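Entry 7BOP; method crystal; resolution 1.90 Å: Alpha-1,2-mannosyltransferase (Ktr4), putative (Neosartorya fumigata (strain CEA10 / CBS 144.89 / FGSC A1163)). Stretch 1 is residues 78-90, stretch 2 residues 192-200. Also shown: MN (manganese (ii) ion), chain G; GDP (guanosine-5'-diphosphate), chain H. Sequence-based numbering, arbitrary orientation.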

ATOM      1  N   GLU A  78      -8.664   9.181 -17.460  1.00 41.13           N
ATOM      2  CA  GLU A  78      -8.625   8.116 -18.469  1.00 43.93           C
ATOM      3  C   GLU A  78      -8.785   6.700 -17.873  1.00 42.64           C
ATOM      4  O   GLU A  78      -9.054   5.746 -18.611  1.00 39.83           O
ATOM      5  CB  GLU A  78      -7.319   8.206 -19.271  1.00 49.41           C
ATOM      6  CG  GLU A  78      -7.196   9.460 -20.144  1.00 54.60           C
ATOM      7  CD  GLU A  78      -6.927  10.770 -19.382  1.00 59.27           C
ATOM      8  OE1 GLU A  78      -6.544  10.749 -18.179  1.00 56.23           O
ATOM      9  OE2 GLU A  78      -7.114  11.846 -20.001  1.00 64.05           O
ATOM     10  N   GLU A  79      -8.624   6.572 -16.549  1.00 39.98           N
ATOM     11  CA  GLU A  79      -8.798   5.291 -15.845  1.00 40.83           C
ATOM     12  C   GLU A  79     -10.203   5.108 -15.266  1.00 40.87           C
ATOM     13  O   GLU A  79     -10.441   4.172 -14.501  1.00 39.83           O
ATOM     14  CB  GLU A  79      -7.740   5.163 -14.734  1.00 42.10           C
ATOM     15  CG  GLU A  79      -6.314   5.189 -15.266  1.00 42.57           C
ATOM     16  CD  GLU A  79      -5.262   5.286 -14.177  1.00 43.63           C
ATOM     17  OE1 GLU A  79      -5.369   6.150 -13.277  1.00 41.80           O
ATOM     18  OE2 GLU A  79      -4.291   4.516 -14.249  1.00 46.10           O
ATOM     19  N   LEU A  80     -11.146   5.962 -15.670  1.00 40.72           N
ATOM     20  CA  LEU A  80     -12.489   5.963 -15.115  1.00 39.28           C
ATOM     21  C   LEU A  80     -13.174   4.603 -15.158  1.00 38.50           C
ATOM     22  O   LEU A  80     -13.691   4.145 -14.138  1.00 36.92           O
ATOM     23  CB  LEU A  80     -13.357   7.016 -15.830  1.00 39.84           C
ATOM     24  CG  LEU A  80     -14.817   7.144 -15.402  1.00 39.44           C
ATOM     25  CD1 LEU A  80     -14.945   7.364 -13.904  1.00 39.17           C
ATOM     26  CD2 LEU A  80     -15.468   8.282 -16.178  1.00 39.97           C
ATOM     27  N   GLU A  81     -13.189   3.952 -16.316  1.00 38.55           N
ATOM     28  CA  GLU A  81     -13.880   2.656 -16.421  1.00 41.81           C
ATOM     29  C   GLU A  81     -13.298   1.605 -15.458  1.00 39.12           C
ATOM     30  O   GLU A  81     -14.044   0.868 -14.814  1.00 37.95           O
ATOM     31  CB  GLU A  81     -13.875   2.125 -17.863  1.00 44.77           C
ATOM     32  CG  GLU A  81     -14.701   2.945 -18.853  1.00 49.79           C
ATOM     33  CD  GLU A  81     -16.188   3.016 -18.524  1.00 54.87           C
ATOM     34  OE1 GLU A  81     -16.847   3.955 -19.021  1.00 61.85           O
ATOM     35  OE2 GLU A  81     -16.709   2.154 -17.770  1.00 57.94           O
ATOM     36  N   ASP A  82     -11.976   1.553 -15.360  1.00 38.84           N
ATOM     37  CA  ASP A  82     -11.317   0.632 -14.424  1.00 39.01           C
ATOM     38  C   ASP A  82     -11.577   1.023 -12.964  1.00 37.93           C
ATOM     39  O   ASP A  82     -11.735   0.144 -12.114  1.00 37.02           O
ATOM     40  CB  ASP A  82      -9.815   0.563 -14.699  1.00 39.55           C
ATOM     41  CG  ASP A  82      -9.484  -0.182 -15.994  1.00 40.63           C
ATOM     42  OD1 ASP A  82     -10.294  -0.995 -16.463  1.00 39.81           O
ATOM     43  OD2 ASP A  82      -8.387   0.034 -16.530  1.00 43.91           O
ATOM     44  N   LEU A  83     -11.620   2.324 -12.678  1.00 37.09           N
ATOM     45  CA  LEU A  83     -12.000   2.798 -11.343  1.00 37.36           C
ATOM     46  C   LEU A  83     -13.417   2.342 -10.981  1.00 36.64           C
ATOM     47  O   LEU A  83     -13.649   1.816  -9.887  1.00 35.99           O
ATOM     48  CB  LEU A  83     -11.881   4.329 -11.238  1.00 37.44           C
ATOM     49  CG  LEU A  83     -12.279   4.946  -9.887  1.00 37.30           C
ATOM     50  CD1 LEU A  83     -11.354   4.483  -8.767  1.00 37.69           C
ATOM     51  CD2 LEU A  83     -12.279   6.456  -9.969  1.00 37.88           C
ATOM     52  N   ILE A  84     -14.358   2.511 -11.905  1.00 37.75           N
ATOM     53  CA  ILE A  84     -15.751   2.086 -11.680  1.00 38.46           C
ATOM     54  C   ILE A  84     -15.852   0.578 -11.346  1.00 38.40           C
ATOM     55  O   ILE A  84     -16.577   0.209 -10.425  1.00 38.12           O
ATOM     56  CB  ILE A  84     -16.673   2.439 -12.887  1.00 39.61           C
ATOM     57  CG1 ILE A  84     -16.783   3.964 -13.107  1.00 40.50           C
ATOM     58  CG2 ILE A  84     -18.059   1.816 -12.738  1.00 40.89           C
ATOM     59  CD1 ILE A  84     -17.302   4.781 -11.950  1.00 41.71           C
ATOM     60  N   SER A  85     -15.139  -0.284 -12.076  1.00 37.34           N
ATOM     61  CA  SER A  85     -15.099  -1.718 -11.749  1.00 39.32           C
ATOM     62  C   SER A  85     -14.656  -1.953 -10.299  1.00 37.02           C
ATOM     63  O   SER A  85     -15.253  -2.736  -9.571  1.00 36.63           O
ATOM     64  CB  SER A  85     -14.140  -2.462 -12.677  1.00 40.86           C
ATOM     65  OG  SER A  85     -14.616  -2.420 -14.002  1.00 49.46           O
ATOM     66  N   THR A  86     -13.612  -1.250  -9.897  1.00 35.79           N
ATOM     67  CA  THR A  86     -13.098  -1.349  -8.542  1.00 36.73           C
ATOM     68  C   THR A  86     -14.098  -0.871  -7.488  1.00 34.89           C
ATOM     69  O   THR A  86     -14.303  -1.537  -6.480  1.00 32.58           O
ATOM     70  CB  THR A  86     -11.786  -0.571  -8.417  1.00 36.95           C
ATOM     71  OG1 THR A  86     -10.820  -1.173  -9.292  1.00 37.66           O
ATOM     72  CG2 THR A  86     -11.290  -0.569  -6.969  1.00 35.32           C
ATOM     73  N   MET A  87     -14.708   0.283  -7.734  1.00 35.67           N
ATOM     74  CA  MET A  87     -15.729   0.830  -6.836  1.00 35.36           C
ATOM     75  C   MET A  87     -16.879  -0.154  -6.637  1.00 35.01           C
ATOM     76  O   MET A  87     -17.324  -0.355  -5.512  1.00 33.20           O
ATOM     77  CB  MET A  87     -16.268   2.147  -7.386  1.00 35.17           C
ATOM     78  CG  MET A  87     -15.305   3.310  -7.308  1.00 36.53           C
ATOM     79  SD  MET A  87     -16.089   4.874  -7.780  1.00 36.94           S
ATOM     80  CE  MET A  87     -17.150   5.161  -6.370  1.00 36.89           C
ATOM     81  N   LYS A  88     -17.340  -0.782  -7.724  1.00 36.27           N
ATOM     82  CA  LYS A  88     -18.417  -1.775  -7.641  1.00 36.94           C
ATOM     83  C   LYS A  88     -18.063  -2.910  -6.681  1.00 36.04           C
ATOM     84  O   LYS A  88     -18.893  -3.327  -5.880  1.00 34.55           O
ATOM     85  CB  LYS A  88     -18.764  -2.358  -9.014  1.00 38.66           C
ATOM     86  CG  LYS A  88     -19.578  -1.419  -9.894  1.00 42.84           C
ATOM     87  CD  LYS A  88     -19.816  -2.035 -11.270  1.00 46.59           C
ATOM     88  CE  LYS A  88     -20.588  -1.094 -12.187  1.00 50.04           C
ATOM     89  NZ  LYS A  88     -21.968  -0.843 -11.685  1.00 52.64           N
ATOM     90  N   ASP A  89     -16.825  -3.393  -6.764  1.00 34.28           N
ATOM     91  CA  ASP A  89     -16.370  -4.475  -5.886  1.00 33.36           C
ATOM     92  C   ASP A  89     -16.287  -4.018  -4.439  1.00 31.56           C
ATOM     93  O   ASP A  89     -16.745  -4.722  -3.536  1.00 31.86           O
ATOM     94  CB  ASP A  89     -14.990  -4.999  -6.315  1.00 34.45           C
ATOM     95  CG  ASP A  89     -15.043  -5.996  -7.474  1.00 36.04           C
ATOM     96  OD1 ASP A  89     -16.123  -6.288  -8.033  1.00 36.68           O
ATOM     97  OD2 ASP A  89     -13.963  -6.528  -7.802  1.00 34.84           O
ATOM     98  N   LEU A  90     -15.673  -2.860  -4.211  1.00 32.28           N
ATOM     99  CA  LEU A  90     -15.473  -2.387  -2.842  1.00 33.60           C
ATOM    100  C   LEU A  90     -16.806  -2.030  -2.180  1.00 33.64           C
ATOM    101  O   LEU A  90     -17.045  -2.355  -1.007  1.00 31.94           O
ATOM    102  CB  LEU A  90     -14.473  -1.228  -2.786  1.00 35.32           C
ATOM    103  CG  LEU A  90     -14.010  -0.817  -1.377  1.00 37.52           C
ATOM    104  CD1 LEU A  90     -13.712  -2.018  -0.493  1.00 40.96           C
ATOM    105  CD2 LEU A  90     -12.793   0.078  -1.473  1.00 38.32           C
ATOM    106  N   ARG A 192      -6.428   3.244   0.819  1.00 30.03           N
ATOM    107  CA  ARG A 192      -5.988   3.555  -0.528  1.00 30.06           C
ATOM    108  C   ARG A 192      -6.496   2.507  -1.514  1.00 30.39           C
ATOM    109  O   ARG A 192      -6.335   1.304  -1.296  1.00 28.63           O
ATOM    110  CB  ARG A 192      -4.459   3.641  -0.590  1.00 30.14           C
ATOM    111  CG  ARG A 192      -3.912   3.769  -2.006  1.00 31.44           C
ATOM    112  CD  ARG A 192      -2.435   4.096  -1.982  1.00 33.39           C
ATOM    113  NE  ARG A 192      -1.797   3.757  -3.248  1.00 33.94           N
ATOM    114  CZ  ARG A 192      -0.480   3.686  -3.438  1.00 35.55           C
ATOM    115  NH1 ARG A 192       0.371   3.943  -2.445  1.00 34.37           N
ATOM    116  NH2 ARG A 192      -0.013   3.348  -4.638  1.00 36.04           N
ATOM    117  N   VAL A 193      -7.062   2.990  -2.616  1.00 29.48           N
ATOM    118  CA  VAL A 193      -7.636   2.163  -3.652  1.00 31.88           C
ATOM    119  C   VAL A 193      -7.050   2.584  -4.999  1.00 32.68           C
ATOM    120  O   VAL A 193      -6.862   3.779  -5.251  1.00 33.32           O
ATOM    121  CB  VAL A 193      -9.173   2.355  -3.696  1.00 35.15           C
ATOM    122  CG1 VAL A 193      -9.808   1.435  -4.722  1.00 35.69           C
ATOM    123  CG2 VAL A 193      -9.769   2.126  -2.315  1.00 36.08           C
ATOM    124  N   GLU A 194      -6.774   1.603  -5.857  1.00 32.25           N
ATOM    125  CA  GLU A 194      -6.353   1.848  -7.228  1.00 32.55           C
ATOM    126  C   GLU A 194      -7.391   1.331  -8.206  1.00 33.09           C
ATOM    127  O   GLU A 194      -8.108   0.385  -7.896  1.00 32.63           O
ATOM    128  CB  GLU A 194      -5.037   1.128  -7.532  1.00 35.52           C
ATOM    129  CG  GLU A 194      -3.831   1.762  -6.872  1.00 37.32           C
ATOM    130  CD  GLU A 194      -2.490   1.397  -7.506  1.00 38.70           C
ATOM    131  OE1 GLU A 194      -1.510   1.807  -6.847  1.00 38.61           O
ATOM    132  OE2 GLU A 194      -2.387   0.741  -8.608  1.00 40.68           O
ATOM    133  N   PRO A 195      -7.436   1.909  -9.419  1.00 33.96           N
ATOM    134  CA  PRO A 195      -8.290   1.341 -10.459  1.00 35.59           C
ATOM    135  C   PRO A 195      -7.816  -0.046 -10.914  1.00 35.93           C
ATOM    136  O   PRO A 195      -6.650  -0.380 -10.752  1.00 36.34           O
ATOM    137  CB  PRO A 195      -8.177   2.354 -11.602  1.00 37.00           C
ATOM    138  CG  PRO A 195      -6.884   3.038 -11.382  1.00 38.93           C
ATOM    139  CD  PRO A 195      -6.673   3.076  -9.901  1.00 37.46           C
ATOM    140  N   LYS A 196      -8.748  -0.840 -11.436  1.00 37.37           N
ATOM    141  CA  LYS A 196      -8.487  -2.150 -12.003  1.00 39.36           C
ATOM    142  C   LYS A 196      -8.097  -3.206 -10.960  1.00 39.39           C
ATOM    143  O   LYS A 196      -7.404  -4.164 -11.285  1.00 42.58           O
ATOM    144  CB  LYS A 196      -7.427  -2.065 -13.107  1.00 40.95           C
ATOM    145  CG  LYS A 196      -7.602  -3.108 -14.205  1.00 46.25           C
ATOM    146  CD  LYS A 196      -6.562  -2.911 -15.299  1.00 50.51           C
ATOM    147  CE  LYS A 196      -6.442  -4.122 -16.209  1.00 56.31           C
ATOM    148  NZ  LYS A 196      -7.564  -4.207 -17.181  1.00 60.80           N
ATOM    149  N   VAL A 197      -8.537  -3.037  -9.719  1.00 35.14           N
ATOM    150  CA  VAL A 197      -8.318  -4.058  -8.693  1.00 34.61           C
ATOM    151  C   VAL A 197      -9.637  -4.733  -8.388  1.00 34.14           C
ATOM    152  O   VAL A 197     -10.710  -4.161  -8.630  1.00 33.58           O
ATOM    153  CB  VAL A 197      -7.676  -3.491  -7.404  1.00 33.40           C
ATOM    154  CG1 VAL A 197      -6.388  -2.763  -7.737  1.00 34.14           C
ATOM    155  CG2 VAL A 197      -8.630  -2.595  -6.640  1.00 34.34           C
ATOM    156  N   GLN A 198      -9.561  -5.946  -7.855  1.00 32.71           N
ATOM    157  CA  GLN A 198     -10.756  -6.682  -7.454  1.00 32.34           C
ATOM    158  C   GLN A 198     -10.793  -6.925  -5.953  1.00 32.02           C
ATOM    159  O   GLN A 198      -9.759  -7.130  -5.310  1.00 29.43           O
ATOM    160  CB  GLN A 198     -10.843  -8.026  -8.173  1.00 34.13           C
ATOM    161  CG  GLN A 198     -10.625  -7.977  -9.677  1.00 34.82           C
ATOM    162  CD  GLN A 198     -10.859  -9.334 -10.312  1.00 35.81           C
ATOM    163  OE1 GLN A 198     -11.996  -9.751 -10.478  1.00 35.58           O
ATOM    164  NE2 GLN A 198      -9.784 -10.048 -10.631  1.00 35.46           N
ATOM    165  N   PHE A 199     -12.004  -6.936  -5.411  1.00 31.59           N
ATOM    166  CA  PHE A 199     -12.268  -7.397  -4.044  1.00 31.26           C
ATOM    167  C   PHE A 199     -13.224  -8.569  -4.132  1.00 32.65           C
ATOM    168  O   PHE A 199     -14.268  -8.477  -4.793  1.00 34.35           O
ATOM    169  CB  PHE A 199     -12.844  -6.284  -3.173  1.00 30.60           C
ATOM    170  CG  PHE A 199     -11.915  -5.133  -2.983  1.00 29.96           C
ATOM    171  CD1 PHE A 199     -10.967  -5.147  -1.960  1.00 30.11           C
ATOM    172  CD2 PHE A 199     -11.954  -4.041  -3.839  1.00 30.40           C
ATOM    173  CE1 PHE A 199     -10.086  -4.088  -1.789  1.00 29.89           C
ATOM    174  CE2 PHE A 199     -11.075  -2.979  -3.671  1.00 31.37           C
ATOM    175  CZ  PHE A 199     -10.144  -3.000  -2.638  1.00 30.19           C
ATOM    176  N   PHE A 200     -12.869  -9.666  -3.467  1.00 31.03           N
ATOM    177  CA  PHE A 200     -13.553 -10.943  -3.627  1.00 31.26           C
ATOM    178  C   PHE A 200     -14.457 -11.363  -2.476  1.00 32.16           C
ATOM    179  O   PHE A 200     -15.261 -12.266  -2.669  1.00 31.14           O
ATOM    180  CB  PHE A 200     -12.529 -12.060  -3.841  1.00 32.06           C
ATOM    181  CG  PHE A 200     -11.658 -11.878  -5.057  1.00 31.73           C
ATOM    182  CD1 PHE A 200     -12.204 -11.916  -6.336  1.00 32.24           C
ATOM    183  CD2 PHE A 200     -10.274 -11.686  -4.923  1.00 31.43           C
ATOM    184  CE1 PHE A 200     -11.391 -11.762  -7.455  1.00 32.88           C
ATOM    185  CE2 PHE A 200      -9.464 -11.545  -6.034  1.00 32.04           C
ATOM    186  CZ  PHE A 200     -10.020 -11.580  -7.305  1.00 32.06           C
TER
HETATM  187 MN    MN G 401      -1.807  -0.081 -10.314  1.00 43.95          MN
HETATM  188  PB  GDP H 402       1.335   0.368 -10.838  1.00 50.77           P
HETATM  189  O1B GDP H 402       1.424  -0.283 -12.188  1.00 50.65           O
HETATM  190  O2B GDP H 402       0.112  -0.062 -10.008  1.00 47.74           O
HETATM  191  O3B GDP H 402       2.622   0.402 -10.037  1.00 48.79           O
HETATM  192  O3A GDP H 402       1.103   1.920 -11.264  1.00 49.25           O
HETATM  193  PA  GDP H 402      -0.323   2.604 -11.629  1.00 48.06           P
HETATM  194  O1A GDP H 402      -0.284   3.140 -13.040  1.00 47.04           O
HETATM  195  O2A GDP H 402      -1.452   1.660 -11.160  1.00 48.67           O
HETATM  196  O5' GDP H 402      -0.176   3.878 -10.657  1.00 46.05           O
HETATM  197  C5' GDP H 402      -0.345   3.754  -9.244  1.00 46.57           C
HETATM  198  C4' GDP H 402      -1.519   4.612  -8.780  1.00 46.69           C
HETATM  199  O4' GDP H 402      -1.231   5.987  -9.049  1.00 46.54           O
HETATM  200  C3' GDP H 402      -2.828   4.337  -9.508  1.00 45.40           C
HETATM  201  O3' GDP H 402      -3.897   4.610  -8.587  1.00 43.60           O
HETATM  202  C2' GDP H 402      -2.824   5.305 -10.680  1.00 46.38           C
HETATM  203  O2' GDP H 402      -4.144   5.658 -11.091  1.00 44.16           O
HETATM  204  C1' GDP H 402      -2.069   6.493 -10.092  1.00 45.21           C
HETATM  205  N9  GDP H 402      -1.206   7.293 -10.994  1.00 47.09           N
HETATM  206  C8  GDP H 402      -0.014   6.957 -11.565  1.00 45.68           C
HETATM  207  N7  GDP H 402       0.478   8.002 -12.272  1.00 44.77           N
HETATM  208  C5  GDP H 402      -0.392   9.025 -12.152  1.00 45.48           C
HETATM  209  C6  GDP H 402      -0.494  10.417 -12.639  1.00 44.45           C
HETATM  210  O6  GDP H 402       0.405  10.870 -13.365  1.00 41.97           O
HETATM  211  N1  GDP H 402      -1.562  11.160 -12.277  1.00 44.87           N
HETATM  212  C2  GDP H 402      -2.540  10.668 -11.474  1.00 44.27           C
HETATM  213  N2  GDP H 402      -3.603  11.440 -11.134  1.00 43.47           N
HETATM  214  N3  GDP H 402      -2.512   9.396 -11.003  1.00 43.81           N
HETATM  215  C4  GDP H 402      -1.486   8.558 -11.299  1.00 44.89           C
HETATM  216  O   HOH W   1      -7.366  -1.581 -18.853  1.00 61.27           O
HETATM  217  O   HOH W   2     -14.171  -8.673  -9.389  1.00 45.51           O
HETATM  218  O   HOH W   3     -12.738  -4.746 -10.528  1.00 50.07           O
HETATM  219  O   HOH W   4      -3.998   0.205 -11.172  1.00 41.60           O
HETATM  220  O   HOH W   5      -1.528  -0.959 -12.464  1.00 43.11           O

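The contact is unusual in how a helix serves a loop and the strand that follows it: one face of the helix offers acceptors to three backbone NH groups of the other stretch, at Lys 196, Val 197 and Phe 199. Two of the acceptors are side-chain oxygens and one is a helix carbonyl.

Thr 86 lies at the centre. Its CA-to-CB bond points toward the other stretch, and chi1 is m. Val 197 N donates to Thr 86 OG1 at 3.0 Å. The small side chain also serves apolar neighbours through its methyl: Thr 86 CG2 lies 3.4 Å from Val 193 CG1 and 3.4 Å from Val 197 CG2. A threonine suits this buried site because it combines a hydroxyl with a methyl.

One turn earlier, Lys 196 N makes a weak hydrogen bond to Asp 82 O, at 3.2 Å. The same carbonyl accepts the helix bond from Thr 86 N. Lys 196 has positive phi, 70°, and its side chain remains exposed. Its ammonium is not in a salt bridge with Asp 82; Lys 196 NZ is 4.3 Å from Asp 82 OD1. Water 1 links the two residues instead, donating to Asp 82 OD2 at 3.0 Å and accepting from Lys 196 NZ at 3.1 Å.

One turn after Thr 86, Asp 89 also points toward the other stretch. Phe 199 N donates to Asp 89 OD2 at 3.1 Å. Water 2 donates to both Asp 89 OD2 and Gln 198 OE1, each at 2.7 Å. The carboxylate thus has the acceptor capacity to serve backbone and solvent at once.

Apolar packing completes the contact. Leu 90 CD1 sits over one face of the Phe 199 ring, 4.1 Å from its centroid and almost on the ring normal, in a CH-pi contact. Thr 86 CG2 and Asp 89 CB lie at the ring edge. Leu 90 CD2 also meets Val 193 CG2 at 3.7 Å. Pro 195 is buried against the start of the helix, with its CB 3.6 Å from Leu 83 N. Its ring offers an apolar surface to the helix, with Pro 195 CB 4.2 Å from Leu 83 CB. Pro 195 CG is 3.9 Å from Glu 79 CD. The two stretches together bury 618 Å².

The ligands border this end of the contact. Glu 79, at the N-cap position, accepts a hydrogen bond from GDP O2' through OE1 at 2.6 Å. Glu 194 points away from the helix, and its OE2 binds manganese at 2.0 Å. Water 4 joins the metal to Pro 195 O, donating to that carbonyl at 2.7 Å.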